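Local coordinates for protein SusD homolog (Bacteroides thetaiotaomicron, PDB 3EHM) that probably binds mucin O-glycans at the outer membrane and so takes part in their utilization by this human gut symbiont, at residues E481-E487 and R526-P530; S60-Y66 and A449-W453; A187-L191 and S251-P255. All coordinates share one frame. Numbering follows the deposited sequence.

Near the N terminus, residues 60-66 open contact 2. The chain then passes through contact 3, where 187-191 and 251-255 close a shorter loop of 59 residues. It joins the connection between helices 160-178 and 197-215 to the loop after strand 246-248. Contact 3 is nested inside the long loop that contact 2 closes when 449-453 packs on 60-66, near the centre of the chain. Contact 1 follows in series and joins the loop 481-487 to the C-terminal tail 526-530. Contacts 1 and 2 touch: P486 O lies 3.1 Å from W453 NE1, a probable hydrogen bond, and V485 and P486 pack on Y63. Contact 3 lies at the surface, its centre about 42 Å from that of contact 1.

Contact 1. Residues E481-E487 and R526-P530; sequences EDCRVPE and RPKQP
Salt bridges and side-chain hydrogen bonds fasten the C-terminal tail of this SusD-like protein to a late loop. Neither segment is a regular helix or strand. The tail 526-530 is extended, with phi from -56° to -139° and psi from 127° to 160°. It runs broadly opposite to 481-487. The backbones stay apart: the nearest CA pair, D482 and K528, is 8.4 Å, and long side chains span the gap.

The salt bridges come in two groups. At one end, R526 (chi1 t, chi2 t, chi3 p) meets E487 (m, m) edge-on in a bidentate salt bridge. R526 NH2 donates to E487 OE2 at 2.8 Å, and R526 NH1 to E487 OE1 at 3.2 Å. R526 NH1 also bonds to the backbone oxygen of R457, so the tail is tied to helix 449-459 too. At the exposed end, K528 forms a network with two acids: K528 NZ is 3.5 Å from E481 OE1 and a long 4.0 Å from D482 OD1.

Outside the salt bridges, one direct hydrogen bond crosses: R484 NH1 to Q529 OE1, 2.7 Å and almost linear. R484 is m, t, t and Q529 is t, t, so both reach across extended. Q529 NE2 turns to the backbone oxygen of I413. One water links R484 to P530: it accepts from R484 NH2 at 2.7 Å and donates to P530 O at 2.8 Å.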
ATOM      1  N   GLU A 481      12.631  -1.127 -19.527  1.00 32.12           N
ATOM      2  CA  GLU A 481      13.075  -2.519 -19.485  1.00 31.61           C
ATOM      3  C   GLU A 481      13.487  -2.871 -18.062  1.00 31.61           C
ATOM      4  O   GLU A 481      13.330  -4.008 -17.616  1.00 30.33           O
ATOM      5  CB  GLU A 481      14.259  -2.731 -20.430  1.00 34.20           C
ATOM      6  CG  GLU A 481      14.118  -3.946 -21.341  1.00 36.94           C
ATOM      7  CD  GLU A 481      15.344  -4.843 -21.315  1.00 38.87           C
ATOM      8  OE1 GLU A 481      15.623  -5.435 -20.247  1.00 40.00           O
ATOM      9  OE2 GLU A 481      16.028  -4.955 -22.361  1.00 38.95           O
ATOM     10  N   ASP A 482      14.018  -1.883 -17.350  1.00 31.85           N
ATOM     11  CA  ASP A 482      14.440  -2.076 -15.967  1.00 33.29           C
ATOM     12  C   ASP A 482      13.382  -1.562 -14.993  1.00 32.43           C
ATOM     13  O   ASP A 482      13.376  -1.943 -13.820  1.00 32.98           O
ATOM     14  CB  ASP A 482      15.762  -1.352 -15.708  1.00 34.45           C
ATOM     15  CG  ASP A 482      16.909  -1.930 -16.506  1.00 36.35           C
ATOM     16  OD1 ASP A 482      17.254  -3.109 -16.274  1.00 36.85           O
ATOM     17  OD2 ASP A 482      17.460  -1.206 -17.367  1.00 37.97           O
ATOM     18  N   CYS A 483      12.490  -0.698 -15.483  1.00 30.19           N
ATOM     19  CA  CYS A 483      11.435  -0.131 -14.649  1.00 27.86           C
ATOM     20  C   CYS A 483      10.043  -0.092 -15.270  1.00 23.96           C
ATOM     21  O   CYS A 483       9.829   0.517 -16.322  1.00 23.52           O
ATOM     22  CB  CYS A 483      11.800   1.299 -14.212  1.00 27.84           C
ATOM     23  SG  CYS A 483      13.115   1.414 -12.963  1.00 40.52           S
ATOM     24  N   ARG A 484       9.098  -0.750 -14.609  1.00 20.04           N
ATOM     25  CA  ARG A 484       7.709  -0.724 -15.045  1.00 17.63           C
ATOM     26  C   ARG A 484       6.998   0.197 -14.056  1.00 15.86           C
ATOM     27  O   ARG A 484       5.858   0.591 -14.271  1.00 15.24           O
ATOM     28  CB  ARG A 484       7.094  -2.125 -15.036  1.00 17.38           C
ATOM     29  CG  ARG A 484       7.655  -3.002 -16.141  1.00 19.40           C
ATOM     30  CD  ARG A 484       6.849  -4.270 -16.363  1.00 17.05           C
ATOM     31  NE  ARG A 484       7.457  -5.056 -17.427  1.00 16.17           N
ATOM     32  CZ  ARG A 484       7.035  -6.249 -17.825  1.00 18.27           C
ATOM     33  NH1 ARG A 484       5.983  -6.818 -17.250  1.00 16.34           N
ATOM     34  NH2 ARG A 484       7.684  -6.880 -18.796  1.00 16.49           N
ATOM     35  N   VAL A 485       7.703   0.535 -12.974  1.00 14.64           N
ATOM     36  CA  VAL A 485       7.203   1.446 -11.937  1.00 12.60           C
ATOM     37  C   VAL A 485       8.407   2.172 -11.345  1.00 12.69           C
ATOM     38  O   VAL A 485       9.528   1.686 -11.437  1.00 13.07           O
ATOM     39  CB  VAL A 485       6.492   0.698 -10.771  1.00 13.42           C
ATOM     40  CG1 VAL A 485       5.459  -0.263 -11.319  1.00 12.82           C
ATOM     41  CG2 VAL A 485       7.508  -0.034  -9.902  1.00 11.64           C
ATOM     42  N   PRO A 486       8.200   3.359 -10.747  1.00 12.17           N
ATOM     43  CA  PRO A 486       9.359   4.042 -10.167  1.00 12.29           C
ATOM     44  C   PRO A 486       9.821   3.219  -8.960  1.00 12.34           C
ATOM     45  O   PRO A 486       9.014   2.523  -8.335  1.00 11.01           O
ATOM     46  CB  PRO A 486       8.791   5.401  -9.748  1.00 12.08           C
ATOM     47  CG  PRO A 486       7.638   5.605 -10.703  1.00 13.97           C
ATOM     48  CD  PRO A 486       7.016   4.235 -10.749  1.00 12.46           C
ATOM     49  N   GLU A 487      11.109   3.276  -8.641  1.00 12.25           N
ATOM     50  CA  GLU A 487      11.632   2.533  -7.497  1.00 12.70           C
ATOM     51  C   GLU A 487      11.362   3.297  -6.197  1.00 11.90           C
ATOM     52  O   GLU A 487      11.422   2.730  -5.103  1.00 12.32           O
ATOM     53  CB  GLU A 487      13.145   2.316  -7.641  1.00 16.29           C
ATOM     54  CG  GLU A 487      13.584   1.414  -8.796  1.00 16.21           C
ATOM     55  CD  GLU A 487      13.185  -0.043  -8.616  1.00 19.31           C
ATOM     56  OE1 GLU A 487      12.895  -0.458  -7.470  1.00 17.22           O
ATOM     57  OE2 GLU A 487      13.176  -0.781  -9.626  1.00 20.67           O
ATOM     58  N   ARG A 526      16.369  -9.866  -8.311  1.00 17.82           N
ATOM     59  CA  ARG A 526      14.930  -9.657  -8.470  1.00 16.61           C
ATOM     60  C   ARG A 526      14.498 -10.059  -9.885  1.00 16.71           C
ATOM     61  O   ARG A 526      15.059  -9.584 -10.878  1.00 16.44           O
ATOM     62  CB  ARG A 526      14.577  -8.191  -8.208  1.00 17.09           C
ATOM     63  CG  ARG A 526      13.089  -7.929  -8.055  1.00 15.57           C
ATOM     64  CD  ARG A 526      12.826  -6.464  -7.738  1.00 16.85           C
ATOM     65  NE  ARG A 526      13.251  -5.594  -8.833  1.00 18.40           N
ATOM     66  CZ  ARG A 526      13.274  -4.267  -8.774  1.00 18.68           C
ATOM     67  NH1 ARG A 526      12.901  -3.640  -7.667  1.00 16.60           N
ATOM     68  NH2 ARG A 526      13.652  -3.566  -9.834  1.00 21.29           N
ATOM     69  N   PRO A 527      13.486 -10.934  -9.994  1.00 17.65           N
ATOM     70  CA  PRO A 527      12.959 -11.429 -11.272  1.00 18.72           C
ATOM     71  C   PRO A 527      12.267 -10.374 -12.131  1.00 20.29           C
ATOM     72  O   PRO A 527      11.835  -9.330 -11.636  1.00 20.86           O
ATOM     73  CB  PRO A 527      11.976 -12.526 -10.851  1.00 17.81           C
ATOM     74  CG  PRO A 527      12.367 -12.860  -9.431  1.00 21.59           C
ATOM     75  CD  PRO A 527      12.746 -11.527  -8.868  1.00 17.94           C
ATOM     76  N   LYS A 528      12.162 -10.675 -13.423  1.00 20.49           N
ATOM     77  CA  LYS A 528      11.512  -9.803 -14.398  1.00 21.88           C
ATOM     78  C   LYS A 528      10.697 -10.693 -15.332  1.00 21.10           C
ATOM     79  O   LYS A 528      11.108 -11.813 -15.632  1.00 21.17           O
ATOM     80  CB  LYS A 528      12.562  -9.045 -15.206  1.00 23.86           C
ATOM     81  CG  LYS A 528      13.369  -8.060 -14.382  1.00 27.22           C
ATOM     82  CD  LYS A 528      14.714  -7.754 -15.023  1.00 29.95           C
ATOM     83  CE  LYS A 528      14.568  -7.159 -16.412  1.00 31.82           C
ATOM     84  NZ  LYS A 528      15.901  -6.792 -16.979  1.00 33.92           N
ATOM     85  N   GLN A 529       9.545 -10.209 -15.788  1.00 19.99           N
ATOM     86  CA  GLN A 529       8.720 -11.004 -16.692  1.00 19.28           C
ATOM     87  C   GLN A 529       9.449 -11.190 -18.022  1.00 19.73           C
ATOM     88  O   GLN A 529      10.014 -10.241 -18.557  1.00 17.15           O
ATOM     89  CB  GLN A 529       7.375 -10.319 -16.949  1.00 19.52           C
ATOM     90  CG  GLN A 529       6.491 -11.092 -17.925  1.00 19.04           C
ATOM     91  CD  GLN A 529       5.171 -10.404 -18.206  1.00 22.09           C
ATOM     92  OE1 GLN A 529       5.065  -9.179 -18.124  1.00 21.69           O
ATOM     93  NE2 GLN A 529       4.160 -11.188 -18.562  1.00 21.99           N
ATOM     94  N   PRO A 530       9.442 -12.417 -18.572  1.00 20.80           N
ATOM     95  CA  PRO A 530      10.113 -12.692 -19.847  1.00 22.88           C
ATOM     96  C   PRO A 530       9.593 -11.769 -20.946  1.00 25.10           C
ATOM     97  O   PRO A 530       8.483 -11.247 -20.852  1.00 25.09           O
ATOM     98  CB  PRO A 530       9.754 -14.153 -20.124  1.00 22.70           C
ATOM     99  CG  PRO A 530       9.545 -14.728 -18.763  1.00 21.30           C
ATOM    100  CD  PRO A 530       8.793 -13.632 -18.047  1.00 21.12           C
TER
HETATM  101  O   HOH W   1       7.140  -8.841 -20.633  1.00 17.66           O

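Contact 2. Residues S60-Y66 and A449-W453; sequences SGNYIGY and AVEAW
Two helices pack in the core here: the short helix 60-63, ended by a Schellman motif, and the start of helix 449-459. The latter follows helix 429-445 closely, and the two probably form a tetratricopeptide-like helix pair of the SusD fold. No hydrogen bond crosses between the segments.

S60 (chi1 p) points toward the partner. Its OG lies 3.3 Å from A449 CB, and its CB 3.6 Å from W453 CE3. The hydroxyl is bonded to T55 O. The backbones come closest at G61, whose CA is 4.6 Å from the CA of A449. A CB on G61 would sit tight against A449 CB.

Y63 (chi1 m) sends its ring edge to the face of W453 (chi1 t). This edge-to-face pair has six-membered ring centroids 5.3 Å apart and planes at 63°. Y63 OH bonds to E78 O, and W453 NE1 to P486 O. I64 (p, t) packs on A452 and W453: CD1 is 3.2 Å from A452 CB and 3.5 Å from A449 O, and CG2 is 4.0 Å from W453 CD1.

G65 (phi 82°, psi 16°) ends the helix. G65 N bonds to N62 O at 3.2 Å, and Y66 N bonds weakly to G61 O at 2.8 Å. The Y66 ring then meets both alanines, with CD1 4.0 Å from A449 CB. Y66 OH is bonded to Y442 O and sits 3.4 Å from A452 CB.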
ATOM      1  N   SER A  60       1.140   5.430  -6.873  1.00 11.78           N
ATOM      2  CA  SER A  60       1.353   4.022  -6.538  1.00 11.84           C
ATOM      3  C   SER A  60       0.328   3.054  -7.132  1.00 11.40           C
ATOM      4  O   SER A  60       0.704   2.054  -7.747  1.00  9.89           O
ATOM      5  CB  SER A  60       1.393   3.843  -5.013  1.00 12.27           C
ATOM      6  OG  SER A  60       0.182   4.271  -4.415  1.00 15.36           O
ATOM      7  N   GLY A  61      -0.956   3.342  -6.931  1.00 10.65           N
ATOM      8  CA  GLY A  61      -2.008   2.476  -7.450  1.00 11.53           C
ATOM      9  C   GLY A  61      -2.034   2.412  -8.968  1.00 11.68           C
ATOM     10  O   GLY A  61      -2.462   1.418  -9.563  1.00 10.98           O
ATOM     11  N   ASN A  62      -1.588   3.493  -9.596  1.00 12.77           N
ATOM     12  CA  ASN A  62      -1.533   3.574 -11.046  1.00 13.39           C
ATOM     13  C   ASN A  62      -0.334   2.777 -11.554  1.00 14.02           C
ATOM     14  O   ASN A  62      -0.453   2.016 -12.514  1.00 12.49           O
ATOM     15  CB  ASN A  62      -1.445   5.045 -11.472  1.00 14.79           C
ATOM     16  CG  ASN A  62      -0.760   5.239 -12.817  1.00 19.63           C
ATOM     17  OD1 ASN A  62      -1.178   4.685 -13.840  1.00 17.78           O
ATOM     18  ND2 ASN A  62       0.297   6.045 -12.821  1.00 17.37           N
ATOM     19  N   TYR A  63       0.812   2.938 -10.893  1.00 12.93           N
ATOM     20  CA  TYR A  63       2.031   2.234 -11.281  1.00 13.20           C
ATOM     21  C   TYR A  63       1.825   0.715 -11.334  1.00 14.97           C
ATOM     22  O   TYR A  63       2.170   0.069 -12.324  1.00 15.63           O
ATOM     23  CB  TYR A  63       3.163   2.526 -10.288  1.00 13.13           C
ATOM     24  CG  TYR A  63       3.503   3.994 -10.071  1.00 12.83           C
ATOM     25  CD1 TYR A  63       4.076   4.416  -8.869  1.00 13.60           C
ATOM     26  CD2 TYR A  63       3.258   4.953 -11.055  1.00 12.87           C
ATOM     27  CE1 TYR A  63       4.391   5.757  -8.647  1.00 15.16           C
ATOM     28  CE2 TYR A  63       3.569   6.301 -10.845  1.00 14.10           C
ATOM     29  CZ  TYR A  63       4.133   6.693  -9.635  1.00 14.64           C
ATOM     30  OH  TYR A  63       4.419   8.018  -9.399  1.00 15.93           O
ATOM     31  N   ILE A  64       1.270   0.151 -10.262  1.00 14.14           N
ATOM     32  CA  ILE A  64       1.060  -1.293 -10.174  1.00 14.57           C
ATOM     33  C   ILE A  64      -0.221  -1.821 -10.806  1.00 13.91           C
ATOM     34  O   ILE A  64      -0.522  -3.006 -10.703  1.00 13.45           O
ATOM     35  CB  ILE A  64       1.107  -1.773  -8.718  1.00 16.46           C
ATOM     36  CG1 ILE A  64      -0.032  -1.123  -7.927  1.00 17.70           C
ATOM     37  CG2 ILE A  64       2.474  -1.468  -8.119  1.00 16.10           C
ATOM     38  CD1 ILE A  64       0.001  -1.417  -6.459  1.00 19.18           C
ATOM     39  N   GLY A  65      -0.994  -0.947 -11.433  1.00 14.36           N
ATOM     40  CA  GLY A  65      -2.190  -1.411 -12.108  1.00 14.40           C
ATOM     41  C   GLY A  65      -3.463  -1.642 -11.324  1.00 13.90           C
ATOM     42  O   GLY A  65      -4.363  -2.332 -11.819  1.00 13.38           O
ATOM     43  N   TYR A  66      -3.546  -1.114 -10.107  1.00 13.44           N
ATOM     44  CA  TYR A  66      -4.780  -1.236  -9.331  1.00 13.48           C
ATOM     45  C   TYR A  66      -5.755  -0.295 -10.036  1.00 13.40           C
ATOM     46  O   TYR A  66      -6.942  -0.591 -10.185  1.00 13.46           O
ATOM     47  CB  TYR A  66      -4.600  -0.716  -7.897  1.00 14.40           C
ATOM     48  CG  TYR A  66      -4.212  -1.730  -6.842  1.00 13.42           C
ATOM     49  CD1 TYR A  66      -4.108  -1.342  -5.509  1.00 13.22           C
ATOM     50  CD2 TYR A  66      -3.960  -3.063  -7.163  1.00 12.32           C
ATOM     51  CE1 TYR A  66      -3.764  -2.248  -4.516  1.00 12.14           C
ATOM     52  CE2 TYR A  66      -3.614  -3.986  -6.173  1.00 11.95           C
ATOM     53  CZ  TYR A  66      -3.520  -3.567  -4.852  1.00 11.71           C
ATOM     54  OH  TYR A  66      -3.183  -4.451  -3.859  1.00 11.17           O
ATOM     55  N   ALA A 449      -2.777   0.499  -2.218  1.00 11.52           N
ATOM     56  CA  ALA A 449      -1.760   0.682  -3.253  1.00 11.71           C
ATOM     57  C   ALA A 449      -0.306   0.811  -2.807  1.00 11.11           C
ATOM     58  O   ALA A 449       0.582   0.209  -3.413  1.00 12.45           O
ATOM     59  CB  ALA A 449      -2.133   1.885  -4.118  1.00  9.21           C
ATOM     60  N   VAL A 450      -0.044   1.602  -1.771  1.00 11.87           N
ATOM     61  CA  VAL A 450       1.334   1.778  -1.323  1.00 12.95           C
ATOM     62  C   VAL A 450       1.983   0.457  -0.919  1.00 13.49           C
ATOM     63  O   VAL A 450       3.112   0.172  -1.320  1.00 11.48           O
ATOM     64  CB  VAL A 450       1.433   2.773  -0.141  1.00 13.87           C
ATOM     65  CG1 VAL A 450       2.885   2.894   0.323  1.00 11.87           C
ATOM     66  CG2 VAL A 450       0.920   4.140  -0.575  1.00 13.09           C
ATOM     67  N   GLU A 451       1.272  -0.349  -0.133  1.00 12.27           N
ATOM     68  CA  GLU A 451       1.814  -1.634   0.306  1.00 12.97           C
ATOM     69  C   GLU A 451       2.073  -2.546  -0.897  1.00 11.95           C
ATOM     70  O   GLU A 451       3.094  -3.219  -0.964  1.00 10.59           O
ATOM     71  CB  GLU A 451       0.847  -2.307   1.285  1.00 14.26           C
ATOM     72  CG  GLU A 451       1.331  -3.623   1.888  1.00 15.65           C
ATOM     73  CD  GLU A 451       2.644  -3.499   2.650  1.00 18.15           C
ATOM     74  OE1 GLU A 451       2.942  -2.405   3.182  1.00 17.07           O
ATOM     75  OE2 GLU A 451       3.371  -4.513   2.734  1.00 18.26           O
ATOM     76  N   ALA A 452       1.147  -2.558  -1.852  1.00 12.73           N
ATOM     77  CA  ALA A 452       1.300  -3.388  -3.041  1.00 12.71           C
ATOM     78  C   ALA A 452       2.494  -2.922  -3.871  1.00 14.12           C
ATOM     79  O   ALA A 452       3.233  -3.733  -4.428  1.00 11.83           O
ATOM     80  CB  ALA A 452       0.031  -3.339  -3.871  1.00 13.29           C
ATOM     81  N   TRP A 453       2.671  -1.607  -3.954  1.00 11.81           N
ATOM     82  CA  TRP A 453       3.773  -1.025  -4.705  1.00 12.52           C
ATOM     83  C   TRP A 453       5.099  -1.363  -4.022  1.00 13.79           C
ATOM     84  O   TRP A 453       6.091  -1.662  -4.682  1.00 16.16           O
ATOM     85  CB  TRP A 453       3.584   0.490  -4.804  1.00 12.84           C
ATOM     86  CG  TRP A 453       4.682   1.199  -5.518  1.00 13.26           C
ATOM     87  CD1 TRP A 453       5.388   0.749  -6.598  1.00 14.95           C
ATOM     88  CD2 TRP A 453       5.166   2.515  -5.242  1.00 15.07           C
ATOM     89  NE1 TRP A 453       6.281   1.707  -7.014  1.00 15.04           N
ATOM     90  CE2 TRP A 453       6.166   2.803  -6.199  1.00 15.04           C
ATOM     91  CE3 TRP A 453       4.849   3.485  -4.281  1.00 15.58           C
ATOM     92  CZ2 TRP A 453       6.853   4.019  -6.223  1.00 15.39           C
ATOM     93  CZ3 TRP A 453       5.535   4.699  -4.306  1.00 15.33           C
ATOM     94  CH2 TRP A 453       6.526   4.952  -5.273  1.00 14.64           C
TER

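Contact 3. Residues A187-L191 and S251-P255; sequences AQYDL and SDKMP
A lysine ammonium group bonds to two backbone carbonyls of a type I beta turn at the surface. K253 NZ donates both hydrogen bonds, to A187 O at 2.8 Å and to D190 O at 2.9 Å. Residues A187 to D190 form the turn, with phi/psi of -59°/-29° at Q188 and -109°/4° at Y189. D190 N closes it on A187 O at 3.2 Å. A187 O thus accepts from both the turn and the lysine. K253 reaches the two oxygens with a nearly straight side chain (m, t, t, t). On the way its CD passes 3.4 Å from Q188 O.

The lysine stands on a turn of its own. S251 OG (chi1 p) lies near the amides that follow, with weak bonds from K253 N at 3.3 Å and from M254 N at 3.5 Å. M254 N also bonds weakly to S251 O at 3.3 Å.

D190 points away from 251-255, and its carboxylate binds W200 NE1, which ties the turn to the start of helix 197-215. Q33 of helix 23-36 bonds to Y189 O and L191 N. The contact therefore joins the connection between helices 160-178 and 197-215 to the loop after strand 246-248, at the surface of the helical, TPR-related SusD fold.

The packing is small and apolar. L191 (m, t) leans over K253 and M254, a selenomethionine: L191 CD2 is 3.7 Å from K253 CB and 3.8 Å from M254 CB.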
ATOM      1  N   ALA A 187     -11.495   5.264  23.964  1.00 16.73           N
ATOM      2  CA  ALA A 187     -12.553   4.698  23.129  1.00 16.04           C
ATOM      3  C   ALA A 187     -13.292   5.739  22.289  1.00 16.74           C
ATOM      4  O   ALA A 187     -13.546   5.523  21.108  1.00 13.89           O
ATOM      5  CB  ALA A 187     -13.552   3.939  23.998  1.00 15.88           C
ATOM      6  N   GLN A 188     -13.643   6.861  22.907  1.00 16.23           N
ATOM      7  CA  GLN A 188     -14.375   7.915  22.217  1.00 17.91           C
ATOM      8  C   GLN A 188     -13.656   8.488  20.999  1.00 17.16           C
ATOM      9  O   GLN A 188     -14.299   8.945  20.056  1.00 16.28           O
ATOM     10  CB  GLN A 188     -14.698   9.057  23.190  1.00 20.33           C
ATOM     11  CG  GLN A 188     -15.387  10.249  22.521  1.00 23.90           C
ATOM     12  CD  GLN A 188     -15.770  11.345  23.503  1.00 27.45           C
ATOM     13  OE1 GLN A 188     -16.327  12.377  23.115  1.00 28.59           O
ATOM     14  NE2 GLN A 188     -15.473  11.129  24.779  1.00 28.53           N
ATOM     15  N   TYR A 189     -12.329   8.461  21.013  1.00 16.16           N
ATOM     16  CA  TYR A 189     -11.556   9.016  19.906  1.00 16.75           C
ATOM     17  C   TYR A 189     -10.855   7.965  19.051  1.00 15.87           C
ATOM     18  O   TYR A 189     -10.115   8.309  18.128  1.00 14.83           O
ATOM     19  CB  TYR A 189     -10.515   9.993  20.449  1.00 17.16           C
ATOM     20  CG  TYR A 189     -11.099  11.036  21.370  1.00 20.70           C
ATOM     21  CD1 TYR A 189     -10.935  10.944  22.752  1.00 20.82           C
ATOM     22  CD2 TYR A 189     -11.819  12.115  20.864  1.00 19.60           C
ATOM     23  CE1 TYR A 189     -11.471  11.901  23.604  1.00 22.43           C
ATOM     24  CE2 TYR A 189     -12.363  13.079  21.710  1.00 23.33           C
ATOM     25  CZ  TYR A 189     -12.183  12.965  23.077  1.00 22.64           C
ATOM     26  OH  TYR A 189     -12.706  13.921  23.919  1.00 26.20           O
ATOM     27  N   ASP A 190     -11.087   6.692  19.363  1.00 15.40           N
ATOM     28  CA  ASP A 190     -10.468   5.585  18.635  1.00 15.84           C
ATOM     29  C   ASP A 190     -11.342   5.163  17.464  1.00 16.20           C
ATOM     30  O   ASP A 190     -12.285   4.388  17.629  1.00 17.28           O
ATOM     31  CB  ASP A 190     -10.267   4.393  19.572  1.00 14.93           C
ATOM     32  CG  ASP A 190      -9.540   3.237  18.904  1.00 16.65           C
ATOM     33  OD1 ASP A 190      -9.358   3.274  17.668  1.00 14.65           O
ATOM     34  OD2 ASP A 190      -9.159   2.288  19.619  1.00 16.14           O
ATOM     35  N   LEU A 191     -11.014   5.657  16.277  1.00 15.59           N
ATOM     36  CA  LEU A 191     -11.792   5.342  15.084  1.00 15.70           C
ATOM     37  C   LEU A 191     -11.487   3.957  14.525  1.00 15.70           C
ATOM     38  O   LEU A 191     -12.165   3.497  13.609  1.00 16.29           O
ATOM     39  CB  LEU A 191     -11.530   6.392  13.999  1.00 15.03           C
ATOM     40  CG  LEU A 191     -11.629   7.859  14.429  1.00 14.83           C
ATOM     41  CD1 LEU A 191     -11.323   8.772  13.244  1.00 14.15           C
ATOM     42  CD2 LEU A 191     -13.031   8.135  14.965  1.00 15.21           C
ATOM     43  N   SER A 251     -18.193   7.303  11.049  1.00 21.20           N
ATOM     44  CA  SER A 251     -18.851   6.872  12.279  1.00 22.53           C
ATOM     45  C   SER A 251     -19.383   8.111  12.990  1.00 21.74           C
ATOM     46  O   SER A 251     -19.180   9.233  12.523  1.00 21.11           O
ATOM     47  CB  SER A 251     -17.860   6.157  13.198  1.00 21.98           C
ATOM     48  OG  SER A 251     -16.894   7.066  13.699  1.00 23.13           O
ATOM     49  N   ASP A 252     -20.048   7.910  14.125  1.00 22.37           N
ATOM     50  CA  ASP A 252     -20.597   9.026  14.893  1.00 22.91           C
ATOM     51  C   ASP A 252     -19.470   9.814  15.556  1.00 21.85           C
ATOM     52  O   ASP A 252     -19.596  11.019  15.795  1.00 21.09           O
ATOM     53  CB  ASP A 252     -21.586   8.512  15.958  1.00 26.39           C
ATOM     54  CG  ASP A 252     -20.891   7.881  17.164  1.00 29.98           C
ATOM     55  OD1 ASP A 252     -19.957   7.077  16.963  1.00 31.96           O
ATOM     56  OD2 ASP A 252     -21.289   8.183  18.317  1.00 30.64           O
ATOM     57  N   LYS A 253     -18.366   9.128  15.846  1.00 20.18           N
ATOM     58  CA  LYS A 253     -17.206   9.755  16.476  1.00 19.61           C
ATOM     59  C   LYS A 253     -16.569  10.765  15.534  1.00 19.03           C
ATOM     60  O   LYS A 253     -16.018  11.783  15.967  1.00 18.70           O
ATOM     61  CB  LYS A 253     -16.154   8.703  16.827  1.00 20.01           C
ATOM     62  CG  LYS A 253     -16.623   7.620  17.773  1.00 20.92           C
ATOM     63  CD  LYS A 253     -15.514   6.602  17.974  1.00 19.86           C
ATOM     64  CE  LYS A 253     -15.980   5.436  18.825  1.00 18.49           C
ATOM     65  NZ  LYS A 253     -14.907   4.426  18.966  1.00 19.64           N
HETATM   66  N   MSE A 254     -16.631  10.466  14.243  1.00 18.06           N
HETATM   67  CA  MSE A 254     -16.051  11.342  13.235  1.00 18.15           C
HETATM   68  C   MSE A 254     -16.604  11.006  11.860  1.00 16.89           C
HETATM   69  O   MSE A 254     -16.170  10.046  11.226  1.00 16.56           O
HETATM   70  CB  MSE A 254     -14.525  11.193  13.231  1.00 19.24           C
HETATM   71  CG  MSE A 254     -13.795  11.999  12.154  1.00 22.28           C
HETATM   72 SE   MSE A 254     -14.050  13.922  12.274  1.00 31.20          SE
HETATM   73  CE  MSE A 254     -13.220  14.214  13.993  1.00 27.18           C
ATOM     74  N   PRO A 255     -17.597  11.775  11.388  1.00 17.24           N
ATOM     75  CA  PRO A 255     -18.145  11.482  10.062  1.00 16.11           C
ATOM     76  C   PRO A 255     -17.039  11.644   9.024  1.00 15.12           C
ATOM     77  O   PRO A 255     -16.219  12.559   9.122  1.00 13.81           O
ATOM     78  CB  PRO A 255     -19.242  12.529   9.907  1.00 17.62           C
ATOM     79  CG  PRO A 255     -19.721  12.712  11.327  1.00 19.12           C
ATOM     80  CD  PRO A 255     -18.415  12.782  12.087  1.00 19.38           C
TER